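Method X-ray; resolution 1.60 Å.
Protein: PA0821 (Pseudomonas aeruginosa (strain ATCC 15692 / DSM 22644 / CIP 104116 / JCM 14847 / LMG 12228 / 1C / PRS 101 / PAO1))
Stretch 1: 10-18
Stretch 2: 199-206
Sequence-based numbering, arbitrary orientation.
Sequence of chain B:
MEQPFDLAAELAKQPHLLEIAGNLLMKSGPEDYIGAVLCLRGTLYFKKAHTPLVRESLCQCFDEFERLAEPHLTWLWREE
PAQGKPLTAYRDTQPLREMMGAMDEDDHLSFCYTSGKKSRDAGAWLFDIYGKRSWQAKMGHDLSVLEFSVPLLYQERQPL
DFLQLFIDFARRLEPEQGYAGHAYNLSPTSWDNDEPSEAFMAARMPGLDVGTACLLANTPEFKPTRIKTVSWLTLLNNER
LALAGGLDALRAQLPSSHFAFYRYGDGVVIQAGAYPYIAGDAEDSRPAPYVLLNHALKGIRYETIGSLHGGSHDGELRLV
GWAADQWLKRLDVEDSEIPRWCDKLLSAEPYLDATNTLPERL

Stretch 1, residues 10-18: ELAKQPHLL
Stretch 2, residues 199-206: AFMAARMP

Arg204 organises this contact by donating to the backbone oxygens of Leu11, Gln14 and Pro15. Stretch 1 enters as helix and continues extended from Gln14 (phi/psi -143/149), with a turn-like Pro15 (-66/-34) before extended His16 and Leu17. Stretch 2 is already helical at Ala199; Met205 has phi/psi -125/91. The register sets Pro15 CA 5.6 Å from Arg204 CA and His16 CA 6.6 Å from Met201 CA.

Arg204 points toward stretch 1, with chi angles -52°, 150°, 56° and 92°. Its NH2 donates to Leu11 O at 2.7 Å, nearly straight at 169°, and its NE to Pro15 O at 2.8 Å and 163°. Pro15, four residues on, has no N-H to offer Leu11 O. Weak bonds run from Arg204 NH2 to Gln14 O (2.8 Å) and to Pro15 O (3.2 Å). NH1 is satisfied elsewhere in the structure. All acceptors in this contact are backbone oxygens.

Apolar contacts accompany the hydrogen bonds. Leu11 (m, t) lays CD2 over one guanidinium face, 3.7 Å from Phe200 CE2 (t, chi2 55°) at the ring edge. Selenomethionine Met201 (m, m, 135°) is flexible and apolar; its CE reaches Leu11 CD2 and Leu17 CD1 (m, t), both at 3.6 Å. Pro15 CB lies 3.8 Å from CG of selenomethionine Met205 (m, t, m). His16 (p) points away, yet its CB lies 3.6 Å from Met205 SE. The two stretches together bury 361 Å².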

# COMPACT_ATOMS: atom_id res chain seq x y z
N GLU B 10 -3.82 -6.49 9.95
CA GLU B 10 -3.45 -5.20 10.54
C GLU B 10 -3.48 -4.09 9.49
O GLU B 10 -3.94 -2.98 9.77
CB GLU B 10 -2.06 -5.29 11.18
CG GLU B 10 -1.69 -4.03 11.95
CD GLU B 10 -0.29 -4.07 12.53
OE1 GLU B 10 0.16 -3.02 13.04
OE2 GLU B 10 0.36 -5.14 12.47
N LEU B 11 -2.98 -4.38 8.28
CA LEU B 11 -2.95 -3.36 7.23
C LEU B 11 -4.34 -2.97 6.76
O LEU B 11 -4.57 -1.82 6.38
CB LEU B 11 -2.11 -3.87 6.06
CG LEU B 11 -0.62 -4.00 6.36
CD1 LEU B 11 0.08 -4.76 5.24
CD2 LEU B 11 -0.00 -2.63 6.55
N ALA B 12 -5.29 -3.91 6.79
CA ALA B 12 -6.63 -3.61 6.30
C ALA B 12 -7.36 -2.60 7.19
O ALA B 12 -8.28 -1.93 6.71
CB ALA B 12 -7.46 -4.89 6.20
N LYS B 13 -6.97 -2.47 8.46
CA LYS B 13 -7.77 -1.70 9.41
C LYS B 13 -7.12 -0.42 9.92
O LYS B 13 -7.83 0.42 10.47
CB LYS B 13 -8.14 -2.58 10.61
CG LYS B 13 -9.22 -3.61 10.30
CD LYS B 13 -9.34 -4.64 11.41
CE LYS B 13 -7.99 -5.26 11.72
NZ LYS B 13 -8.09 -6.37 12.70
N GLN B 14 -5.81 -0.25 9.77
CA GLN B 14 -5.23 1.04 10.12
C GLN B 14 -4.14 1.37 9.12
O GLN B 14 -3.48 0.47 8.58
CB GLN B 14 -4.67 1.04 11.55
CG GLN B 14 -3.44 0.19 11.75
CD GLN B 14 -2.89 0.23 13.17
OE1 GLN B 14 -3.57 0.63 14.12
NE2 GLN B 14 -1.64 -0.18 13.32
N PRO B 15 -3.91 2.66 8.85
CA PRO B 15 -2.99 3.04 7.76
C PRO B 15 -1.55 2.67 8.02
O PRO B 15 -0.82 2.34 7.08
CB PRO B 15 -3.16 4.57 7.69
CG PRO B 15 -4.48 4.85 8.34
CD PRO B 15 -4.64 3.82 9.40
N HIS B 16 -1.11 2.71 9.28
CA HIS B 16 0.30 2.71 9.63
C HIS B 16 0.74 1.39 10.26
O HIS B 16 -0.06 0.64 10.83
CB HIS B 16 0.60 3.85 10.62
CG HIS B 16 -0.21 3.78 11.88
ND1 HIS B 16 -1.56 4.05 11.90
CD2 HIS B 16 0.13 3.44 13.14
CE1 HIS B 16 -2.01 3.90 13.14
NE2 HIS B 16 -1.01 3.53 13.91
N LEU B 17 2.04 1.13 10.14
CA LEU B 17 2.74 0.10 10.91
C LEU B 17 3.79 0.79 11.76
O LEU B 17 4.56 1.60 11.24
CB LEU B 17 3.42 -0.93 10.01
CG LEU B 17 2.59 -1.92 9.17
CD1 LEU B 17 3.51 -2.71 8.25
CD2 LEU B 17 1.80 -2.86 10.06
N LEU B 18 3.82 0.48 13.06
CA LEU B 18 4.79 1.13 13.95
C LEU B 18 6.20 0.62 13.72
O LEU B 18 7.15 1.40 13.68
CB LEU B 18 4.39 0.92 15.41
CG LEU B 18 2.98 1.37 15.79
CD1 LEU B 18 2.71 1.10 17.28
CD2 LEU B 18 2.79 2.87 15.47
N ALA B 199 7.58 3.36 0.76
CA ALA B 199 6.73 3.73 -0.37
C ALA B 199 5.31 3.21 -0.19
O ALA B 199 4.33 3.90 -0.51
CB ALA B 199 7.34 3.19 -1.67
N PHE B 200 5.17 1.99 0.33
CA PHE B 200 3.85 1.41 0.58
C PHE B 200 3.10 2.22 1.62
O PHE B 200 1.91 2.51 1.47
CB PHE B 200 4.04 -0.04 1.02
CG PHE B 200 2.80 -0.70 1.55
CD1 PHE B 200 1.63 -0.74 0.80
CD2 PHE B 200 2.82 -1.32 2.78
CE1 PHE B 200 0.50 -1.38 1.28
CE2 PHE B 200 1.69 -1.95 3.28
CZ PHE B 200 0.53 -1.98 2.53
N MSE B 201 3.79 2.62 2.68
CA MSE B 201 3.19 3.43 3.73
C MSE B 201 2.80 4.83 3.24
O MSE B 201 1.75 5.35 3.62
CB MSE B 201 4.16 3.52 4.90
CG MSE B 201 4.24 2.24 5.72
SE MSE B 201 2.48 1.82 6.46
CE MSE B 201 2.43 -0.05 6.07
N ALA B 202 3.65 5.41 2.38
CA ALA B 202 3.41 6.77 1.90
C ALA B 202 2.07 6.88 1.19
O ALA B 202 1.35 7.88 1.35
CB ALA B 202 4.53 7.19 0.96
N ALA B 203 1.71 5.86 0.41
CA ALA B 203 0.44 5.89 -0.32
C ALA B 203 -0.76 5.86 0.62
O ALA B 203 -1.85 6.29 0.22
CB ALA B 203 0.39 4.73 -1.31
N ARG B 204 -0.59 5.38 1.85
CA ARG B 204 -1.67 5.26 2.82
C ARG B 204 -1.70 6.38 3.85
O ARG B 204 -2.75 6.62 4.46
CB ARG B 204 -1.57 3.93 3.56
CG ARG B 204 -1.45 2.73 2.64
CD ARG B 204 -0.65 1.62 3.31
NE ARG B 204 -1.23 1.23 4.59
CZ ARG B 204 -2.12 0.25 4.73
NH1 ARG B 204 -2.55 -0.42 3.67
NH2 ARG B 204 -2.59 -0.05 5.93
N MSE B 205 -0.57 7.05 4.08
CA MSE B 205 -0.45 8.02 5.16
C MSE B 205 0.03 9.36 4.61
O MSE B 205 1.23 9.60 4.53
CB MSE B 205 0.54 7.52 6.23
CG MSE B 205 0.24 6.14 6.83
SE MSE B 205 1.88 5.42 7.67
CE MSE B 205 3.03 6.16 6.38
N PRO B 206 -0.91 10.23 4.23
CA PRO B 206 -0.51 11.50 3.60
C PRO B 206 0.29 12.41 4.50
O PRO B 206 0.98 13.31 3.99
CB PRO B 206 -1.85 12.15 3.22
CG PRO B 206 -2.79 10.97 3.07
CD PRO B 206 -2.37 10.02 4.17